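Local coordinates for galactose-binding lectin (Arachis hypogaea, PDB 6VAV), which binds galactose and galactose-bearing sugars in a calcium- and manganese-dependent legume lectin fold that assembles as a homotetramer, at residues Val120-Tyr125 and Asp136-Asp141; Phe69-Lys74 and Asp83-Phe88. All coordinates share one frame; numbering follows the deposited sequence.

Contact 1. Residues Val120-Tyr125 and Asp136-Asp141. With MN (manganese (II) ion), chain F; CA (calcium ion), chain G; QTY (N-[[1-[(3S,3aR,6S,6aR)-6-[4-[[[4-[[(2R,3R,4S,5R,6R)-6-(hydroxymethyl)-3,4,5-tris(oxidanyl)oxan-2-yl]amino]-4-oxidanylidene-butanoyl]amino]methyl]-1,2,3-triazol-1-yl]-2,3,3a,5,6,6a-hexahydrofuro[3,2-b]furan-3-yl]-1,2,3-triazol-4-yl]methyl]-N'-[(2R,3R,4S,5R,6R)-6-(hydroxymethyl)-3,4,5-tris(oxidanyl)oxan-2-yl]butanediamide), chain E.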
loop_
_atom_site.group_PDB
_atom_site.type_symbol
_atom_site.label_atom_id
_atom_site.label_comp_id
_atom_site.label_asym_id
_atom_site.label_seq_id
_atom_site.Cartn_x
_atom_site.Cartn_y
_atom_site.Cartn_z
ATOM N N VAL A 120 16.435 13.402 -14.074
ATOM C CA VAL A 120 16.102 12.721 -15.317
ATOM C C VAL A 120 15.320 13.761 -16.160
ATOM O O VAL A 120 14.210 14.130 -15.795
ATOM C CB VAL A 120 15.316 11.413 -15.089
ATOM C CG1 VAL A 120 15.007 10.720 -16.417
ATOM C CG2 VAL A 120 16.085 10.483 -14.156
ATOM N N GLU A 121 15.918 14.236 -17.259
ATOM C CA GLU A 121 15.289 15.254 -18.102
ATOM C C GLU A 121 14.651 14.661 -19.357
ATOM O O GLU A 121 15.159 13.694 -19.933
ATOM C CB GLU A 121 16.282 16.354 -18.482
ATOM C CG GLU A 121 17.546 15.840 -19.145
ATOM C CD GLU A 121 18.286 16.927 -19.882
ATOM O OE1 GLU A 121 18.852 17.823 -19.225
ATOM O OE2 GLU A 121 18.303 16.868 -21.127
ATOM N N PHE A 122 13.532 15.275 -19.754
ATOM C CA PHE A 122 12.716 14.984 -20.936
ATOM C C PHE A 122 12.809 16.266 -21.750
ATOM O O PHE A 122 12.001 17.175 -21.599
ATOM C CB PHE A 122 11.294 14.592 -20.494
ATOM C CG PHE A 122 11.333 13.386 -19.575
ATOM C CD1 PHE A 122 11.368 12.091 -20.096
ATOM C CD2 PHE A 122 11.428 13.544 -18.195
ATOM C CE1 PHE A 122 11.458 10.972 -19.241
ATOM C CE2 PHE A 122 11.529 12.425 -17.344
ATOM C CZ PHE A 122 11.552 11.153 -17.874
ATOM N N ASP A 123 13.879 16.352 -22.542
ATOM C CA ASP A 123 14.306 17.545 -23.238
ATOM C C ASP A 123 13.813 17.627 -24.695
ATOM O O ASP A 123 14.129 16.762 -25.508
ATOM C CB ASP A 123 15.826 17.587 -23.166
ATOM C CG ASP A 123 16.406 18.949 -23.488
ATOM O OD1 ASP A 123 15.654 19.808 -24.032
ATOM O OD2 ASP A 123 17.588 19.173 -23.164
ATOM N N THR A 124 13.054 18.712 -25.010
ATOM C CA THR A 124 12.398 18.884 -26.315
ATOM C C THR A 124 12.977 20.024 -27.179
ATOM O O THR A 124 12.370 20.377 -28.202
ATOM C CB THR A 124 10.874 19.063 -26.118
ATOM O OG1 THR A 124 10.565 20.371 -25.646
ATOM C CG2 THR A 124 10.274 18.023 -25.168
ATOM N N TYR A 125 14.162 20.554 -26.821
ATOM C CA TYR A 125 14.826 21.630 -27.578
ATOM C C TYR A 125 16.333 21.473 -27.471
ATOM O O TYR A 125 16.863 21.382 -26.360
ATOM C CB TYR A 125 14.380 23.049 -27.111
ATOM C CG TYR A 125 15.006 24.148 -27.948
ATOM C CD1 TYR A 125 16.281 24.631 -27.662
ATOM C CD2 TYR A 125 14.369 24.627 -29.089
ATOM C CE1 TYR A 125 16.901 25.566 -28.482
ATOM C CE2 TYR A 125 14.964 25.596 -29.895
ATOM C CZ TYR A 125 16.227 26.066 -29.582
ATOM O OH TYR A 125 16.839 27.005 -30.366
ATOM N N ASP A 136 15.143 15.391 -29.724
ATOM C CA ASP A 136 14.519 15.191 -28.413
ATOM C C ASP A 136 15.226 14.019 -27.720
ATOM O O ASP A 136 15.644 13.065 -28.395
ATOM C CB ASP A 136 13.021 14.871 -28.537
ATOM C CG ASP A 136 12.142 15.969 -29.104
ATOM O OD1 ASP A 136 12.647 17.109 -29.294
ATOM O OD2 ASP A 136 10.960 15.695 -29.357
ATOM N N HIS A 137 15.412 14.111 -26.401
ATOM C CA HIS A 137 16.140 13.089 -25.664
ATOM C C HIS A 137 15.763 13.025 -24.198
ATOM O O HIS A 137 15.248 13.986 -23.619
ATOM C CB HIS A 137 17.664 13.380 -25.763
ATOM C CG HIS A 137 18.043 14.767 -25.327
ATOM N ND1 HIS A 137 17.797 15.881 -26.138
ATOM C CD2 HIS A 137 18.616 15.185 -24.174
ATOM C CE1 HIS A 137 18.253 16.922 -25.463
ATOM N NE2 HIS A 137 18.741 16.557 -24.268
ATOM N N VAL A 138 16.100 11.891 -23.595
ATOM C CA VAL A 138 16.018 11.658 -22.169
ATOM C C VAL A 138 17.453 11.728 -21.699
ATOM O O VAL A 138 18.341 11.181 -22.351
ATOM C CB VAL A 138 15.299 10.346 -21.766
ATOM C CG1 VAL A 138 15.266 10.197 -20.249
ATOM C CG2 VAL A 138 13.880 10.307 -22.325
ATOM N N GLY A 139 17.697 12.465 -20.632
ATOM C CA GLY A 139 19.056 12.605 -20.137
ATOM C C GLY A 139 19.160 12.390 -18.651
ATOM O O GLY A 139 18.187 12.605 -17.934
ATOM N N ILE A 140 20.335 11.915 -18.190
ATOM C CA ILE A 140 20.632 11.771 -16.768
ATOM C C ILE A 140 21.566 12.947 -16.447
ATOM O O ILE A 140 22.593 13.148 -17.107
ATOM C CB ILE A 140 21.131 10.373 -16.302
ATOM C CG1 ILE A 140 19.918 9.397 -16.331
ATOM C CG2 ILE A 140 21.685 10.474 -14.874
ATOM C CD1 ILE A 140 20.200 7.831 -16.148
ATOM N N ASP A 141 21.138 13.762 -15.487
ATOM C CA ASP A 141 21.805 15.000 -15.094
ATOM C C ASP A 141 22.382 14.943 -13.689
ATOM O O ASP A 141 21.701 14.566 -12.734
ATOM C CB ASP A 141 20.815 16.172 -15.188
ATOM C CG ASP A 141 20.388 16.538 -16.600
ATOM O OD1 ASP A 141 20.898 15.911 -17.565
ATOM O OD2 ASP A 141 19.539 17.425 -16.740
HETATM MN MN MN F . 19.254 18.076 -22.889
HETATM CA CA CA G . 17.457 21.540 -24.164
HETATM C C1 QTY E . 16.054 29.977 -26.966
HETATM N N1 QTY E . 16.367 31.371 -26.831
HETATM C C2 QTY E . 16.196 29.249 -25.635
HETATM N N2 QTY E . 14.543 34.808 -29.659
HETATM O O2 QTY E . 17.531 29.391 -25.170
HETATM C C3 QTY E . 15.853 27.781 -25.823
HETATM N N3 QTY E . 11.614 32.535 -31.734
HETATM O O3 QTY E . 15.999 27.072 -24.594
HETATM C C4 QTY E . 14.447 27.619 -26.403
HETATM N N4 QTY E . 10.914 33.623 -32.115
HETATM O O4 QTY E . 13.444 27.965 -25.452
HETATM C C5 QTY E . 14.286 28.492 -27.647
HETATM N N5 QTY E . 11.371 34.629 -31.411
HETATM O O5 QTY E . 14.711 29.852 -27.450
HETATM C C6 QTY E . 12.989 28.469 -28.435
HETATM N N6 QTY E . 10.115 30.848 -36.822
HETATM O O6 QTY E . 13.160 28.842 -29.793
HETATM C C7 QTY E . 16.815 32.112 -27.855
HETATM N N7 QTY E . 11.315 31.391 -37.134
HETATM O O7 QTY E . 16.975 31.653 -28.985
HETATM C C8 QTY E . 17.170 33.547 -27.531
HETATM N N8 QTY E . 11.358 31.479 -38.441
HETATM C C9 QTY E . 16.664 34.535 -28.564
HETATM C C10 QTY E . 15.167 34.711 -28.492
HETATM O O10 QTY E . 14.575 34.755 -27.414
HETATM C C11 QTY E . 13.135 35.137 -29.729
HETATM C C12 QTY E . 12.380 34.199 -30.610
HETATM C C13 QTY E . 12.527 32.856 -30.806
HETATM C C14 QTY E . 11.268 31.209 -32.269
HETATM C C15 QTY E . 9.770 30.955 -32.112
HETATM O O15 QTY E . 9.157 31.414 -33.334
HETATM C C16 QTY E . 10.138 31.542 -34.373
HETATM C C17 QTY E . 9.774 30.507 -35.438
HETATM C C18 QTY E . 10.542 29.267 -34.987
HETATM C C19 QTY E . 11.460 31.082 -33.778
HETATM O O19 QTY E . 11.649 29.722 -34.183
HETATM C C20 QTY E . 9.401 30.614 -37.935
HETATM C C21 QTY E . 10.203 31.001 -38.970
HETATM O O HOH W 1 19.880 19.482 -21.053
HETATM O O HOH W 2 20.999 16.898 -22.464
HETATM O O HOH W 3 15.613 22.491 -23.526
HETATM O O HOH W 4 18.389 21.912 -22.205
#
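Asp-136 starts the pairing with its backbone, CA resting 3.3 Å from Asp-123 O in a CA-H...O contact, while OD2 turns away to Ser-155 N. At His-137 the strands lock: Asp-123 N gives to His-137 O, and His-137 N returns a bond to Asp-123 O. The imidazole, CG set between N and the carbonyl carbon (chi1 54°), lies beside the Asp-123 side chain, whose CB covers one ring face. NE2 thus reaches the manganese at 2.1 Å, alongside Glu-121 OE2 and Asp-123 OD2; Thr-135 O holds ND1. Both Asp-123 oxygens bind calcium, so this carboxylate bridges the ions, as does Asp-132. Tyr-125 O binds calcium too, and QTY C4 lies over its ring centre. Val-138 turns to the other face, where CG2 lies 3.8 Å from Phe-122 CD1. Gly-139 exchanges two backbone bonds with Glu-121, whose CG packs close over it. Asp-141 OD2 sits 2.6 Å from Glu-121 OE1, short enough to suggest a proton between them; the carboxylate planes stand 76° apart, and Ser-147 OG holds Asp-141 OD1. In the antiparallel sheet strand 117-123 is flanked by 84-91 and 137-141, the latter followed by 149-152, and Val-120, Phe-122 and Val-138 pack on strand 173-179.

Contact 2. Residues Phe69-Lys74 and Asp83-Phe88; sequences FSFEMK and DGIIFF. With QTY (N-[[1-[(3S,3aR,6S,6aR)-6-[4-[[[4-[[(2R,3R,4S,5R,6R)-6-(hydroxymethyl)-3,4,5-tris(oxidanyl)oxan-2-yl]amino]-4-oxidanylidene-butanoyl]amino]methyl]-1,2,3-triazol-1-yl]-2,3,3a,5,6,6a-hexahydrofuro[3,2-b]furan-3-yl]-1,2,3-triazol-4-yl]methyl]-N'-[(2R,3R,4S,5R,6R)-6-(hydroxymethyl)-3,4,5-tris(oxidanyl)oxan-2-yl]butanediamide), chain E.
Phe-69 reaches across to Phe-87 with the far end of its ring: CZ stands 3.7 Å from Phe-87 CB, and CE2 lies over one face of the Phe-87 ring, displaced toward its rim. The two planes are inclined by 36°, with centroids 5.2 Å apart. Placing CG of Phe-69 between its backbone N and carbonyl carbon (chi1 53°) sends the ring toward the 83-88 segment, and Phe-206 meets both aromatic rings from strand 201-209. Two residues on, Phe-71 points the same way with a similar first torsion and brings CD1 to 3.9 Å from Ile-85 CD1. The two side chains come from facing strands and overlap alongside each other, running opposite ways, and the ring also meets that of Phe-122. Met-73 meets the same methyl, its CG 3.8 Å from Ile-85 CD1, so a single terminal methyl bridges two side chains of the 69-74 segment. The methionine chain runs extended through chi2 (180°), which carries SD to 3.7 Å from Gly-84 CA, a close approach to bare backbone; only the CE methyl turns off, at chi3. Gly-84 N is bonded to His-218 NE2.

No hydrogen bond joins the segments, whose axes come no closer than 8.5 Å. Phe-69, Phe-71 and Met-73 face Ile-85 and Phe-87 across the hydrophobic interior between two sheets, as in the legume lectin jelly-roll sandwich. At the sugar end, Asp-83, preceded by a cis peptide bond, accepts the galactose hydroxyl O4 at OD1 and O3 at OD2, each at 2.6 Å. This aspartate after a cis peptide is characteristic of the legume lectin carbohydrate site.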
loop_
_atom_site.group_PDB
_atom_site.type_symbol
_atom_site.label_atom_id
_atom_site.label_comp_id
_atom_site.label_asym_id
_atom_site.label_seq_id
_atom_site.Cartn_x
_atom_site.Cartn_y
_atom_site.Cartn_z
ATOM N N PHE A 69 5.726 7.996 -12.658
ATOM C CA PHE A 69 4.970 9.219 -12.901
ATOM C C PHE A 69 4.510 9.261 -14.343
ATOM O O PHE A 69 5.080 8.571 -15.199
ATOM C CB PHE A 69 5.780 10.493 -12.533
ATOM C CG PHE A 69 7.157 10.611 -13.154
ATOM C CD1 PHE A 69 7.330 11.208 -14.399
ATOM C CD2 PHE A 69 8.287 10.150 -12.481
ATOM C CE1 PHE A 69 8.598 11.345 -14.958
ATOM C CE2 PHE A 69 9.557 10.280 -13.049
ATOM C CZ PHE A 69 9.700 10.876 -14.282
ATOM N N SER A 70 3.452 10.051 -14.604
ATOM C CA SER A 70 2.918 10.231 -15.944
ATOM C C SER A 70 2.807 11.731 -16.273
ATOM O O SER A 70 2.315 12.516 -15.467
ATOM C CB SER A 70 1.591 9.498 -16.128
ATOM O OG SER A 70 0.497 10.150 -15.513
ATOM N N PHE A 71 3.326 12.113 -17.429
ATOM C CA PHE A 71 3.313 13.505 -17.865
ATOM C C PHE A 71 2.808 13.627 -19.300
ATOM O O PHE A 71 2.669 12.630 -20.028
ATOM C CB PHE A 71 4.719 14.141 -17.717
ATOM C CG PHE A 71 5.796 13.628 -18.661
ATOM C CD1 PHE A 71 5.844 14.051 -19.987
ATOM C CD2 PHE A 71 6.778 12.745 -18.212
ATOM C CE1 PHE A 71 6.833 13.575 -20.856
ATOM C CE2 PHE A 71 7.781 12.282 -19.080
ATOM C CZ PHE A 71 7.816 12.722 -20.387
ATOM N N GLU A 72 2.563 14.877 -19.698
ATOM C CA GLU A 72 2.125 15.230 -21.038
ATOM C C GLU A 72 2.700 16.574 -21.422
ATOM O O GLU A 72 2.670 17.517 -20.630
ATOM C CB GLU A 72 0.580 15.257 -21.103
ATOM C CG GLU A 72 0.023 15.477 -22.507
ATOM C CD GLU A 72 -1.462 15.779 -22.607
ATOM O OE1 GLU A 72 -2.248 15.200 -21.820
ATOM O OE2 GLU A 72 -1.842 16.575 -23.498
ATOM N N MET A 73 3.249 16.650 -22.639
ATOM C CA MET A 73 3.683 17.899 -23.248
ATOM C C MET A 73 2.844 18.103 -24.507
ATOM O O MET A 73 2.629 17.154 -25.265
ATOM C CB MET A 73 5.188 17.940 -23.524
ATOM C CG MET A 73 5.985 18.161 -22.256
ATOM S SD MET A 73 7.766 18.217 -22.496
ATOM C CE MET A 73 8.182 16.457 -22.512
ATOM N N LYS A 74 2.288 19.299 -24.682
ATOM C CA LYS A 74 1.432 19.587 -25.826
ATOM C C LYS A 74 1.824 20.924 -26.466
ATOM O O LYS A 74 2.030 21.908 -25.754
ATOM C CB LYS A 74 -0.045 19.582 -25.403
ATOM C CG LYS A 74 -1.009 19.698 -26.580
ATOM C CD LYS A 74 -2.339 19.049 -26.284
ATOM C CE LYS A 74 -3.477 20.041 -26.258
ATOM N NZ LYS A 74 -3.952 20.419 -27.624
ATOM N N ASP A 83 10.558 24.041 -23.131
ATOM C CA ASP A 83 11.860 23.376 -23.251
ATOM C C ASP A 83 11.895 21.930 -22.723
ATOM O O ASP A 83 12.869 21.225 -22.985
ATOM C CB ASP A 83 12.922 24.200 -22.541
ATOM C CG ASP A 83 13.430 25.304 -23.433
ATOM O OD1 ASP A 83 12.816 26.400 -23.432
ATOM O OD2 ASP A 83 14.390 25.050 -24.194
ATOM N N GLY A 84 10.853 21.523 -22.006
ATOM C CA GLY A 84 10.775 20.175 -21.449
ATOM C C GLY A 84 10.592 20.121 -19.952
ATOM O O GLY A 84 10.444 21.153 -19.292
ATOM N N ILE A 85 10.620 18.896 -19.415
ATOM C CA ILE A 85 10.398 18.597 -17.998
ATOM C C ILE A 85 11.614 17.834 -17.421
ATOM O O ILE A 85 12.173 16.968 -18.092
ATOM C CB ILE A 85 9.094 17.739 -17.839
ATOM C CG1 ILE A 85 7.833 18.444 -18.406
ATOM C CG2 ILE A 85 8.873 17.275 -16.374
ATOM C CD1 ILE A 85 6.576 17.564 -18.551
ATOM N N ILE A 86 11.976 18.126 -16.162
ATOM C CA ILE A 86 13.004 17.401 -15.440
ATOM C C ILE A 86 12.427 16.866 -14.094
ATOM O O ILE A 86 11.813 17.611 -13.332
ATOM C CB ILE A 86 14.326 18.191 -15.241
ATOM C CG1 ILE A 86 15.444 17.244 -14.634
ATOM C CG2 ILE A 86 14.129 19.510 -14.453
ATOM C CD1 ILE A 86 16.886 17.808 -14.568
ATOM N N PHE A 87 12.593 15.552 -13.857
ATOM C CA PHE A 87 12.299 14.896 -12.578
ATOM C C PHE A 87 13.585 15.047 -11.795
ATOM O O PHE A 87 14.626 14.581 -12.267
ATOM C CB PHE A 87 11.878 13.423 -12.753
ATOM C CG PHE A 87 11.963 12.625 -11.462
ATOM C CD1 PHE A 87 11.132 12.916 -10.385
ATOM C CD2 PHE A 87 12.915 11.621 -11.310
ATOM C CE1 PHE A 87 11.221 12.180 -9.183
ATOM C CE2 PHE A 87 13.003 10.888 -10.112
ATOM C CZ PHE A 87 12.158 11.174 -9.057
ATOM N N PHE A 88 13.560 15.772 -10.668
ATOM C CA PHE A 88 14.842 16.050 -10.016
ATOM C C PHE A 88 14.848 15.798 -8.506
ATOM O O PHE A 88 13.814 15.647 -7.874
ATOM C CB PHE A 88 15.297 17.504 -10.310
ATOM C CG PHE A 88 14.532 18.601 -9.604
ATOM C CD1 PHE A 88 13.264 18.983 -10.039
ATOM C CD2 PHE A 88 15.132 19.344 -8.595
ATOM C CE1 PHE A 88 12.559 20.015 -9.397
ATOM C CE2 PHE A 88 14.446 20.410 -7.981
ATOM C CZ PHE A 88 13.165 20.731 -8.389
HETATM C C1 QTY E . 16.054 29.977 -26.966
HETATM N N1 QTY E . 16.367 31.371 -26.831
HETATM C C2 QTY E . 16.196 29.249 -25.635
HETATM N N2 QTY E . 14.543 34.808 -29.659
HETATM O O2 QTY E . 17.531 29.391 -25.170
HETATM C C3 QTY E . 15.853 27.781 -25.823
HETATM N N3 QTY E . 11.614 32.535 -31.734
HETATM O O3 QTY E . 15.999 27.072 -24.594
HETATM C C4 QTY E . 14.447 27.619 -26.403
HETATM N N4 QTY E . 10.914 33.623 -32.115
HETATM O O4 QTY E . 13.444 27.965 -25.452
HETATM C C5 QTY E . 14.286 28.492 -27.647
HETATM N N5 QTY E . 11.371 34.629 -31.411
HETATM O O5 QTY E . 14.711 29.852 -27.450
HETATM C C6 QTY E . 12.989 28.469 -28.435
HETATM N N6 QTY E . 10.115 30.848 -36.822
HETATM O O6 QTY E . 13.160 28.842 -29.793
HETATM C C7 QTY E . 16.815 32.112 -27.855
HETATM N N7 QTY E . 11.315 31.391 -37.134
HETATM O O7 QTY E . 16.975 31.653 -28.985
HETATM C C8 QTY E . 17.170 33.547 -27.531
HETATM N N8 QTY E . 11.358 31.479 -38.441
HETATM C C9 QTY E . 16.664 34.535 -28.564
HETATM C C10 QTY E . 15.167 34.711 -28.492
HETATM O O10 QTY E . 14.575 34.755 -27.414
HETATM C C11 QTY E . 13.135 35.137 -29.729
HETATM C C12 QTY E . 12.380 34.199 -30.610
HETATM C C13 QTY E . 12.527 32.856 -30.806
HETATM C C14 QTY E . 11.268 31.209 -32.269
HETATM C C15 QTY E . 9.770 30.955 -32.112
HETATM O O15 QTY E . 9.157 31.414 -33.334
HETATM C C16 QTY E . 10.138 31.542 -34.373
HETATM C C17 QTY E . 9.774 30.507 -35.438
HETATM C C18 QTY E . 10.542 29.267 -34.987
HETATM C C19 QTY E . 11.460 31.082 -33.778
HETATM O O19 QTY E . 11.649 29.722 -34.183
HETATM C C20 QTY E . 9.401 30.614 -37.935
HETATM C C21 QTY E . 10.203 31.001 -38.970
#

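From the N terminus, strand 64-75 comes first and leads through a short connection past Asp-83, and contact 2 closes as strand 84-91 comes to lie opposite it across the sandwich. The chain then runs on to strand 117-123, and contact 1 closes the metal-binding loop between Tyr-125 and Asp-136. The two contacts follow in series, neither enclosing nor crossing the other. They share a sheet: Phe-122 N lies 2.7 Å from Ile-85 O, a probable hydrogen bond, putting strand 117-123 beside strand 84-91. Contact 2 thus joins the two sheets, contact 1 adds the next strand to one of them, and both reach the galactose, through Asp-83 and Tyr-125.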